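Local coordinates for protein lipocalin (Argas monolakensis, PDB 3BRN) that binds the biogenic amine serotonin inside a lipocalin beta barrel, consistent with an amine-scavenging role in this soft tick, at residues P12-N20 and T76-V84; D90-L98 and M108-W118. All blocks are in the same frame, centred on the assembly; numbering follows the deposited sequence.

Contact 1. Residues P12-N20 and T76-V84. With SRO (serotonin), chain C.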
loop_
_atom_site.group_PDB
_atom_site.type_symbol
_atom_site.label_atom_id
_atom_site.label_comp_id
_atom_site.label_asym_id
_atom_site.label_seq_id
_atom_site.Cartn_x
_atom_site.Cartn_y
_atom_site.Cartn_z
ATOM N N PRO A 12 -8.750 -6.608 -15.119
ATOM C CA PRO A 12 -7.442 -6.416 -14.507
ATOM C C PRO A 12 -7.438 -5.252 -13.526
ATOM O O PRO A 12 -8.418 -4.515 -13.421
ATOM C CB PRO A 12 -6.534 -6.110 -15.700
ATOM C CG PRO A 12 -7.463 -5.592 -16.762
ATOM C CD PRO A 12 -8.749 -6.327 -16.565
ATOM N N PHE A 13 -6.329 -5.102 -12.809
ATOM C CA PHE A 13 -6.168 -4.014 -11.855
ATOM C C PHE A 13 -5.058 -3.065 -12.293
ATOM O O PHE A 13 -3.944 -3.493 -12.599
ATOM C CB PHE A 13 -5.871 -4.564 -10.459
ATOM C CG PHE A 13 -7.018 -5.317 -9.848
ATOM C CD1 PHE A 13 -8.056 -4.642 -9.228
ATOM C CD2 PHE A 13 -7.059 -6.700 -9.895
ATOM C CE1 PHE A 13 -9.112 -5.332 -8.665
ATOM C CE2 PHE A 13 -8.113 -7.396 -9.333
ATOM C CZ PHE A 13 -9.141 -6.710 -8.717
ATOM N N GLN A 14 -5.372 -1.776 -12.318
ATOM C CA GLN A 14 -4.497 -0.772 -12.917
ATOM C C GLN A 14 -3.694 -0.033 -11.845
ATOM O O GLN A 14 -4.270 0.668 -11.014
ATOM C CB GLN A 14 -5.320 0.220 -13.740
ATOM C CG GLN A 14 -6.108 -0.436 -14.856
ATOM C CD GLN A 14 -7.086 0.514 -15.511
ATOM O OE1 GLN A 14 -8.178 0.749 -14.992
ATOM N NE2 GLN A 14 -6.719 1.030 -16.684
ATOM N N ALA A 15 -2.376 -0.247 -11.853
ATOM C CA ALA A 15 -1.451 0.393 -10.939
ATOM C C ALA A 15 -1.539 1.917 -10.805
ATOM O O ALA A 15 -1.473 2.434 -9.699
ATOM C CB ALA A 15 -0.021 -0.057 -11.223
ATOM N N TYR A 16 -1.636 2.656 -11.906
ATOM C CA TYR A 16 -1.747 4.102 -11.758
ATOM C C TYR A 16 -3.002 4.502 -10.961
ATOM O O TYR A 16 -2.932 5.372 -10.104
ATOM C CB TYR A 16 -1.654 4.839 -13.108
ATOM C CG TYR A 16 -2.924 4.857 -13.895
ATOM C CD1 TYR A 16 -3.211 3.845 -14.802
ATOM C CD2 TYR A 16 -3.775 5.956 -13.851
ATOM C CE1 TYR A 16 -4.341 3.892 -15.580
ATOM C CE2 TYR A 16 -4.914 6.004 -14.621
ATOM C CZ TYR A 16 -5.192 4.966 -15.482
ATOM O OH TYR A 16 -6.346 4.969 -16.223
ATOM N N LYS A 17 -4.112 3.793 -11.162
ATOM C CA LYS A 17 -5.322 4.048 -10.382
ATOM C C LYS A 17 -5.169 3.666 -8.910
ATOM O O LYS A 17 -5.705 4.332 -8.030
ATOM C CB LYS A 17 -6.531 3.334 -10.993
ATOM C CG LYS A 17 -7.108 4.027 -12.212
ATOM C CD LYS A 17 -7.681 3.030 -13.182
ATOM C CE LYS A 17 -8.523 3.711 -14.238
ATOM N NZ LYS A 17 -9.934 3.843 -13.796
ATOM N N SER A 18 -4.481 2.564 -8.637
ATOM C CA SER A 18 -4.188 2.195 -7.266
ATOM C C SER A 18 -3.312 3.262 -6.575
ATOM O O SER A 18 -3.570 3.665 -5.439
ATOM C CB SER A 18 -3.482 0.827 -7.220
ATOM O OG SER A 18 -3.044 0.559 -5.899
ATOM N N VAL A 19 -2.237 3.660 -7.237
ATOM C CA VAL A 19 -1.283 4.604 -6.661
ATOM C C VAL A 19 -1.896 6.005 -6.486
ATOM O O VAL A 19 -1.610 6.698 -5.513
ATOM C CB VAL A 19 -0.010 4.689 -7.526
ATOM C CG1 VAL A 19 0.907 5.826 -7.058
ATOM C CG2 VAL A 19 0.707 3.336 -7.559
ATOM N N ASN A 20 -2.758 6.434 -7.382
ATOM C CA ASN A 20 -3.495 7.658 -7.164
ATOM C C ASN A 20 -4.554 7.565 -6.114
ATOM O O ASN A 20 -4.808 8.500 -5.437
ATOM C CB ASN A 20 -4.162 8.100 -8.441
ATOM C CG ASN A 20 -3.215 8.594 -9.445
ATOM O OD1 ASN A 20 -2.192 9.128 -9.148
ATOM N ND2 ASN A 20 -3.585 8.444 -10.668
ATOM N N THR A 76 7.105 3.960 -10.868
ATOM C CA THR A 76 6.669 3.896 -12.260
ATOM C C THR A 76 5.581 2.840 -12.368
ATOM O O THR A 76 5.693 1.765 -11.778
ATOM C CB THR A 76 7.829 3.472 -13.191
ATOM O OG1 THR A 76 9.005 4.220 -12.849
ATOM C CG2 THR A 76 7.471 3.742 -14.662
ATOM N N VAL A 77 4.501 3.184 -13.060
ATOM C CA VAL A 77 3.316 2.332 -13.131
ATOM C C VAL A 77 3.039 1.805 -14.536
ATOM O O VAL A 77 2.959 2.576 -15.490
ATOM C CB VAL A 77 2.070 3.069 -12.587
ATOM C CG1 VAL A 77 2.160 3.218 -11.056
ATOM C CG2 VAL A 77 1.947 4.430 -13.223
ATOM N N ASN A 78 2.902 0.484 -14.648
ATOM C CA ASN A 78 2.528 -0.182 -15.898
ATOM C C ASN A 78 1.616 -1.393 -15.626
ATOM O O ASN A 78 1.988 -2.284 -14.876
ATOM C CB ASN A 78 3.787 -0.642 -16.655
ATOM C CG ASN A 78 4.706 0.519 -17.042
ATOM O OD1 ASN A 78 4.401 1.174 -18.160
ATOM N ND2 ASN A 78 5.715 0.771 -16.383
ATOM N N GLY A 79 0.473 -1.472 -16.302
ATOM C CA GLY A 79 -0.448 -2.595 -16.072
ATOM C C GLY A 79 -0.703 -2.686 -14.580
ATOM O O GLY A 79 -0.820 -1.663 -13.924
ATOM N N ASP A 80 -0.566 -3.877 -14.012
ATOM C CA ASP A 80 -0.722 -4.045 -12.569
ATOM C C ASP A 80 0.570 -3.935 -11.764
ATOM O O ASP A 80 0.596 -4.287 -10.582
ATOM C CB ASP A 80 -1.446 -5.364 -12.246
ATOM C CG ASP A 80 -0.665 -6.592 -12.698
ATOM O OD1 ASP A 80 0.386 -6.423 -13.349
ATOM O OD2 ASP A 80 -1.122 -7.731 -12.435
ATOM N N LYS A 81 1.609 -3.360 -12.362
ATOM C CA LYS A 81 2.909 -3.252 -11.694
ATOM C C LYS A 81 3.216 -1.862 -11.137
ATOM O O LYS A 81 3.125 -0.859 -11.845
ATOM C CB LYS A 81 4.044 -3.669 -12.631
ATOM C CG LYS A 81 3.906 -5.063 -13.199
ATOM C CD LYS A 81 3.880 -6.100 -12.099
ATOM C CE LYS A 81 3.519 -7.468 -12.691
ATOM N NZ LYS A 81 3.823 -8.556 -11.722
ATOM N N ILE A 82 3.573 -1.823 -9.856
ATOM C CA ILE A 82 4.117 -0.624 -9.216
ATOM C C ILE A 82 5.602 -0.879 -8.991
ATOM O O ILE A 82 5.979 -1.788 -8.246
ATOM C CB ILE A 82 3.450 -0.345 -7.843
ATOM C CG1 ILE A 82 1.957 -0.038 -8.025
ATOM C CG2 ILE A 82 4.145 0.832 -7.111
ATOM C CD1 ILE A 82 1.177 -0.023 -6.711
ATOM N N GLU A 83 6.430 -0.198 -9.775
ATOM C CA GLU A 83 7.874 -0.412 -9.729
ATOM C C GLU A 83 8.555 0.720 -8.988
ATOM O O GLU A 83 8.459 1.878 -9.390
ATOM C CB GLU A 83 8.444 -0.521 -11.144
ATOM C CG GLU A 83 9.954 -0.714 -11.171
ATOM C CD GLU A 83 10.384 -2.058 -10.607
ATOM O OE1 GLU A 83 9.669 -3.053 -10.840
ATOM O OE2 GLU A 83 11.451 -2.123 -9.962
ATOM N N VAL A 84 9.204 0.389 -7.874
ATOM C CA VAL A 84 9.791 1.393 -7.016
ATOM C C VAL A 84 11.318 1.345 -7.110
ATOM O O VAL A 84 11.904 0.259 -7.229
ATOM C CB VAL A 84 9.348 1.232 -5.537
ATOM C CG1 VAL A 84 10.217 2.082 -4.628
ATOM C CG2 VAL A 84 7.891 1.616 -5.378
HETATM O OH SRO C . 3.573 4.835 -4.406
HETATM C CZ3 SRO C . 3.436 3.549 -3.941
HETATM C CH2 SRO C . 4.553 2.721 -4.007
HETATM C CZ2 SRO C . 4.516 1.443 -3.444
HETATM C CE2 SRO C . 3.311 1.031 -2.895
HETATM N NE1 SRO C . 2.874 -0.121 -2.327
HETATM C CD1 SRO C . 1.587 0.033 -1.935
HETATM C CG SRO C . 1.164 1.314 -2.290
HETATM C CD2 SRO C . 2.252 1.923 -2.911
HETATM C CE3 SRO C . 2.324 3.129 -3.416
HETATM C CB SRO C . -0.216 1.885 -2.077
HETATM C CA SRO C . -0.916 2.116 -3.430
HETATM N NZ SRO C . -2.178 2.824 -3.189
HETATM O O HOH W 1 -0.924 1.005 -14.384
#
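A15 at the start of helix 15-20 and D80 in the hairpin turn come within 4.8 Å (CA to CA), and the axis of the helix segment passes 7.7 Å from that of strand 76-78, their N-to-C directions 136° apart. This is the N-terminal helix of a lipocalin lying against a hairpin of the barrel, whose type II' turn runs from N78 to K81. The turn supplies the polar tie: A15 N donates to G79 O (3.0 Å, 161° at the hydrogen), approaching tilted from the carbonyl plane. G79 O takes two hydrogens, one from A15 N and one from a water that in turn accepts from Y16 N, in the first turn of the helix, where backbone N-H groups lack helical acceptors. G79 has a positive phi of 52°, readily adopted by glycine in this turn.

Alanine suits position 15 because its single methyl fits close over the hairpin, A15 CB lying 3.3 Å from K81 O and also touching the side chains of V77 and I82. V77 sends its two methyls to different helix residues: CG1 to A15 and V19, CG2 to Y16 CB at 3.6 Å. With its CG2 anti to the carbonyl carbon, V19 directs that methyl onto I82 CD1, a tight 3.5 Å contact, and its other branch, CG1, faces the serotonin hydroxyl. I82 likewise works on two sides, CG1 and CD1 packing on the helix and CG2 lying against the indole, with V84 CG2 farther along the same strand also touching the ring. The helix thus closes one end of the amine pocket, where serotonin NZ, also bonded to D106, donates to S18 O at 2.8 Å.

Contact 2. Residues D90-L98 and M108-W118. With SRO (serotonin), chain C.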
loop_
_atom_site.group_PDB
_atom_site.type_symbol
_atom_site.label_atom_id
_atom_site.label_comp_id
_atom_site.label_asym_id
_atom_site.label_seq_id
_atom_site.Cartn_x
_atom_site.Cartn_y
_atom_site.Cartn_z
ATOM N N ASP A 90 13.629 -2.054 1.396
ATOM C CA ASP A 90 12.266 -2.457 1.724
ATOM C C ASP A 90 11.342 -2.307 0.520
ATOM O O ASP A 90 10.913 -3.298 -0.072
ATOM C CB ASP A 90 11.734 -1.637 2.901
ATOM C CG ASP A 90 12.307 -0.235 2.941
ATOM O OD1 ASP A 90 12.695 0.281 1.871
ATOM O OD2 ASP A 90 12.369 0.353 4.041
ATOM N N LEU A 91 11.041 -1.063 0.164
ATOM C CA LEU A 91 9.994 -0.778 -0.801
ATOM C C LEU A 91 10.440 -0.903 -2.259
ATOM O O LEU A 91 9.605 -1.017 -3.161
ATOM C CB LEU A 91 9.415 0.607 -0.516
ATOM C CG LEU A 91 7.977 0.935 -0.897
ATOM C CD1 LEU A 91 7.010 -0.118 -0.353
ATOM C CD2 LEU A 91 7.647 2.322 -0.356
ATOM N N SER A 92 11.751 -0.952 -2.492
ATOM C CA SER A 92 12.267 -0.978 -3.863
ATOM C C SER A 92 12.002 -2.301 -4.562
ATOM O O SER A 92 11.987 -3.361 -3.937
ATOM C CB SER A 92 13.760 -0.624 -3.908
ATOM O OG SER A 92 13.965 0.715 -3.479
ATOM N N GLY A 93 11.723 -2.231 -5.859
ATOM C CA GLY A 93 11.411 -3.419 -6.623
ATOM C C GLY A 93 9.957 -3.422 -7.071
ATOM O O GLY A 93 9.245 -2.426 -6.911
ATOM N N THR A 94 9.483 -4.580 -7.502
ATOM C CA THR A 94 8.179 -4.660 -8.149
ATOM C C THR A 94 7.055 -5.084 -7.198
ATOM O O THR A 94 7.059 -6.182 -6.648
ATOM C CB THR A 94 8.228 -5.603 -9.362
ATOM O OG1 THR A 94 9.332 -5.235 -10.196
ATOM C CG2 THR A 94 6.934 -5.511 -10.173
ATOM N N THR A 95 6.096 -4.193 -7.004
ATOM C CA THR A 95 4.887 -4.521 -6.262
ATOM C C THR A 95 3.751 -4.756 -7.268
ATOM O O THR A 95 3.573 -3.972 -8.195
ATOM C CB THR A 95 4.526 -3.347 -5.349
ATOM O OG1 THR A 95 5.473 -3.262 -4.280
ATOM C CG2 THR A 95 3.116 -3.497 -4.792
ATOM N N THR A 96 2.975 -5.826 -7.085
ATOM C CA THR A 96 1.882 -6.138 -8.005
ATOM C C THR A 96 0.547 -5.901 -7.298
ATOM O O THR A 96 0.331 -6.393 -6.198
ATOM C CB THR A 96 1.929 -7.625 -8.478
ATOM O OG1 THR A 96 3.215 -7.910 -9.024
ATOM C CG2 THR A 96 0.857 -7.919 -9.543
ATOM N N VAL A 97 -0.367 -5.225 -7.977
ATOM C CA VAL A 97 -1.693 -5.001 -7.412
ATOM C C VAL A 97 -2.576 -6.223 -7.669
ATOM O O VAL A 97 -2.878 -6.521 -8.811
ATOM C CB VAL A 97 -2.352 -3.748 -7.990
ATOM C CG1 VAL A 97 -3.624 -3.426 -7.213
ATOM C CG2 VAL A 97 -1.372 -2.563 -7.956
ATOM N N LEU A 98 -2.919 -6.963 -6.615
ATOM C CA LEU A 98 -3.750 -8.161 -6.774
ATOM C C LEU A 98 -5.213 -7.761 -6.732
ATOM O O LEU A 98 -6.067 -8.463 -7.241
ATOM C CB LEU A 98 -3.452 -9.162 -5.658
ATOM C CG LEU A 98 -1.976 -9.557 -5.554
ATOM C CD1 LEU A 98 -1.842 -10.559 -4.438
ATOM C CD2 LEU A 98 -1.495 -10.130 -6.901
ATOM N N MET A 108 -1.643 -6.265 -2.270
ATOM C CA MET A 108 -0.488 -6.329 -3.141
ATOM C C MET A 108 0.250 -7.647 -2.921
ATOM O O MET A 108 0.218 -8.222 -1.822
ATOM C CB MET A 108 0.512 -5.215 -2.766
ATOM C CG MET A 108 -0.045 -3.800 -2.736
ATOM S SD MET A 108 -0.780 -3.283 -4.283
ATOM C CE MET A 108 -0.741 -1.500 -4.045
ATOM N N ARG A 109 1.072 -7.995 -3.907
ATOM C CA ARG A 109 2.206 -8.883 -3.656
ATOM C C ARG A 109 3.441 -7.965 -3.652
ATOM O O ARG A 109 3.701 -7.297 -4.637
ATOM C CB ARG A 109 2.345 -9.932 -4.761
ATOM C CG ARG A 109 3.444 -10.968 -4.471
ATOM C CD ARG A 109 3.561 -12.011 -5.595
ATOM N NE ARG A 109 2.329 -12.785 -5.715
ATOM C CZ ARG A 109 1.511 -12.765 -6.765
ATOM N NH1 ARG A 109 1.850 -12.123 -7.880
ATOM N NH2 ARG A 109 0.363 -13.427 -6.707
ATOM N N GLY A 110 4.131 -7.867 -2.520
ATOM C CA GLY A 110 5.321 -7.005 -2.394
ATOM C C GLY A 110 6.527 -7.591 -3.109
ATOM O O GLY A 110 6.471 -8.711 -3.616
ATOM N N PRO A 111 7.617 -6.817 -3.216
ATOM C CA PRO A 111 8.736 -7.277 -4.056
ATOM C C PRO A 111 9.386 -8.590 -3.596
ATOM O O PRO A 111 9.742 -9.413 -4.438
ATOM C CB PRO A 111 9.732 -6.102 -4.003
ATOM C CG PRO A 111 8.943 -4.946 -3.585
ATOM C CD PRO A 111 7.822 -5.442 -2.724
ATOM N N ASP A 112 9.345 -8.863 -2.291
ATOM C CA ASP A 112 9.900 -10.098 -1.728
ATOM C C ASP A 112 8.998 -11.320 -1.890
ATOM O O ASP A 112 9.383 -12.430 -1.514
ATOM C CB ASP A 112 10.214 -9.911 -0.240
ATOM C CG ASP A 112 11.380 -8.952 0.003
ATOM O OD1 ASP A 112 11.971 -8.437 -0.980
ATOM O OD2 ASP A 112 11.689 -8.690 1.186
ATOM N N GLY A 113 7.795 -11.114 -2.424
ATOM C CA GLY A 113 6.828 -12.196 -2.643
ATOM C C GLY A 113 5.780 -12.303 -1.550
ATOM O O GLY A 113 4.894 -13.149 -1.596
ATOM N N ASN A 114 5.900 -11.489 -0.542
ATOM C CA ASN A 114 4.950 -11.423 0.531
ATOM C C ASN A 114 3.630 -10.757 0.122
ATOM O O ASN A 114 3.582 -10.096 -0.856
ATOM C CB ASN A 114 5.586 -10.660 1.663
ATOM C CG ASN A 114 5.918 -9.261 1.282
ATOM O OD1 ASN A 114 6.787 -9.020 0.500
ATOM N ND2 ASN A 114 5.174 -8.354 1.785
ATOM N N TYR A 115 2.582 -10.962 0.899
ATOM C CA TYR A 115 1.339 -10.284 0.679
ATOM C C TYR A 115 1.112 -9.118 1.613
ATOM O O TYR A 115 1.519 -9.156 2.715
ATOM C CB TYR A 115 0.161 -11.258 0.706
ATOM C CG TYR A 115 0.324 -12.346 -0.300
ATOM C CD1 TYR A 115 0.178 -12.083 -1.616
ATOM C CD2 TYR A 115 0.704 -13.608 0.071
ATOM C CE1 TYR A 115 0.358 -13.033 -2.530
ATOM C CE2 TYR A 115 0.890 -14.581 -0.851
ATOM C CZ TYR A 115 0.717 -14.288 -2.154
ATOM O OH TYR A 115 0.892 -15.179 -3.127
ATOM N N GLU A 116 0.388 -8.121 1.143
ATOM C CA GLU A 116 0.269 -6.851 1.859
ATOM C C GLU A 116 -1.131 -6.287 1.741
ATOM O O GLU A 116 -1.707 -6.258 0.652
ATOM C CB GLU A 116 1.243 -5.826 1.268
ATOM C CG GLU A 116 2.713 -6.233 1.425
ATOM C CD GLU A 116 3.669 -5.237 0.786
ATOM O OE1 GLU A 116 3.201 -4.365 0.013
ATOM O OE2 GLU A 116 4.898 -5.391 0.978
ATOM N N LEU A 117 -1.614 -5.720 2.835
ATOM C CA LEU A 117 -2.846 -4.952 2.793
ATOM C C LEU A 117 -2.493 -3.507 3.114
ATOM O O LEU A 117 -1.997 -3.220 4.198
ATOM C CB LEU A 117 -3.829 -5.497 3.837
ATOM C CG LEU A 117 -5.111 -4.692 4.075
ATOM C CD1 LEU A 117 -5.976 -4.656 2.831
ATOM C CD2 LEU A 117 -5.882 -5.299 5.247
ATOM N N TRP A 118 -2.794 -2.612 2.199
ATOM C CA TRP A 118 -2.582 -1.203 2.395
ATOM C C TRP A 118 -3.913 -0.514 2.540
ATOM O O TRP A 118 -4.816 -0.829 1.841
ATOM C CB TRP A 118 -1.785 -0.622 1.256
ATOM C CG TRP A 118 -0.416 -1.078 1.101
ATOM C CD1 TRP A 118 -0.023 -2.217 0.559
ATOM C CD2 TRP A 118 0.757 -0.397 1.496
ATOM N NE1 TRP A 118 1.312 -2.316 0.568
ATOM C CE2 TRP A 118 1.828 -1.203 1.158
ATOM C CE3 TRP A 118 1.010 0.813 2.115
ATOM C CZ2 TRP A 118 3.128 -0.824 1.378
ATOM C CZ3 TRP A 118 2.298 1.168 2.342
ATOM C CH2 TRP A 118 3.336 0.372 1.975
HETATM O OH SRO C . 3.573 4.835 -4.406
HETATM C CZ3 SRO C . 3.436 3.549 -3.941
HETATM C CH2 SRO C . 4.553 2.721 -4.007
HETATM C CZ2 SRO C . 4.516 1.443 -3.444
HETATM C CE2 SRO C . 3.311 1.031 -2.895
HETATM N NE1 SRO C . 2.874 -0.121 -2.327
HETATM C CD1 SRO C . 1.587 0.033 -1.935
HETATM C CG SRO C . 1.164 1.314 -2.290
HETATM C CD2 SRO C . 2.252 1.923 -2.911
HETATM C CE3 SRO C . 2.324 3.129 -3.416
HETATM C CB SRO C . -0.216 1.885 -2.077
HETATM C CA SRO C . -0.916 2.116 -3.430
HETATM N NZ SRO C . -2.178 2.824 -3.189
HETATM O O HOH W 2 5.325 -8.165 -7.159
HETATM O O HOH W 3 4.642 -2.605 -1.738
#
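M108 starts with CG anti to its carbonyl carbon and bends at chi2 (-57°), bringing SD alongside V97 CG2 (3.8 Å) and CE against serotonin, while T95 turns CG2 anti to its backbone N and onto M108 CB. Behind them, neighbouring strands of the lipocalin barrel pair antiparallel: T96 and R109 exchange two N-H...O bonds, both 2.9 Å and in the carbonyl planes, the one from T96 N the straighter, and V97 with M108 forms the next, non-hydrogen-bonded pair. On the T96-R109 side, L98 CD2 lies over a face of the R109 guanidinium, and L98 CD1 lies at the edge of the Y115 ring, 3.8 Å from Y115 CD1. P111, in a type I turn, sets CG 3.4 Å from S92 O; the absence of a side chain on G93 allows the P111 ring to come this close.

Inside, serotonin CD1 sits over the centre of the W118 ring, 3.3 Å above its plane. W118 NE1 donates to E116 OE1 at 2.8 Å, with the acceptor in the indole plane, which should limit rotation of the ring. A water donates to E116 OE1 and T95 OG1 and accepts from serotonin NE1. Aromatic and thioether surface thus holds the ligand's indole, while its N-H is satisfied indirectly, through water.

From the N terminus, the chain enters the helix of 12-20 and then builds several barrel strands before 76-84 returns to that helix, so contact 1 closes a long loop of 55 residues. Contact 2 opens only afterwards and closes a short one, nine residues between 90-98 and 108-118; the two loops lie in series, neither nested nor crossed. Helix 88-91 is the next element after strand 81-85, and strand 93-97 then pairs antiparallel with strand 81-85, I82 and T95 sharing backbone hydrogen bonds. Strands 67-78, 81-85, 93-97, 105-109 and 115-120 follow one another in a single curled sheet, contact 1 packs helix 15-20 against it, and both contacts reach the same serotonin.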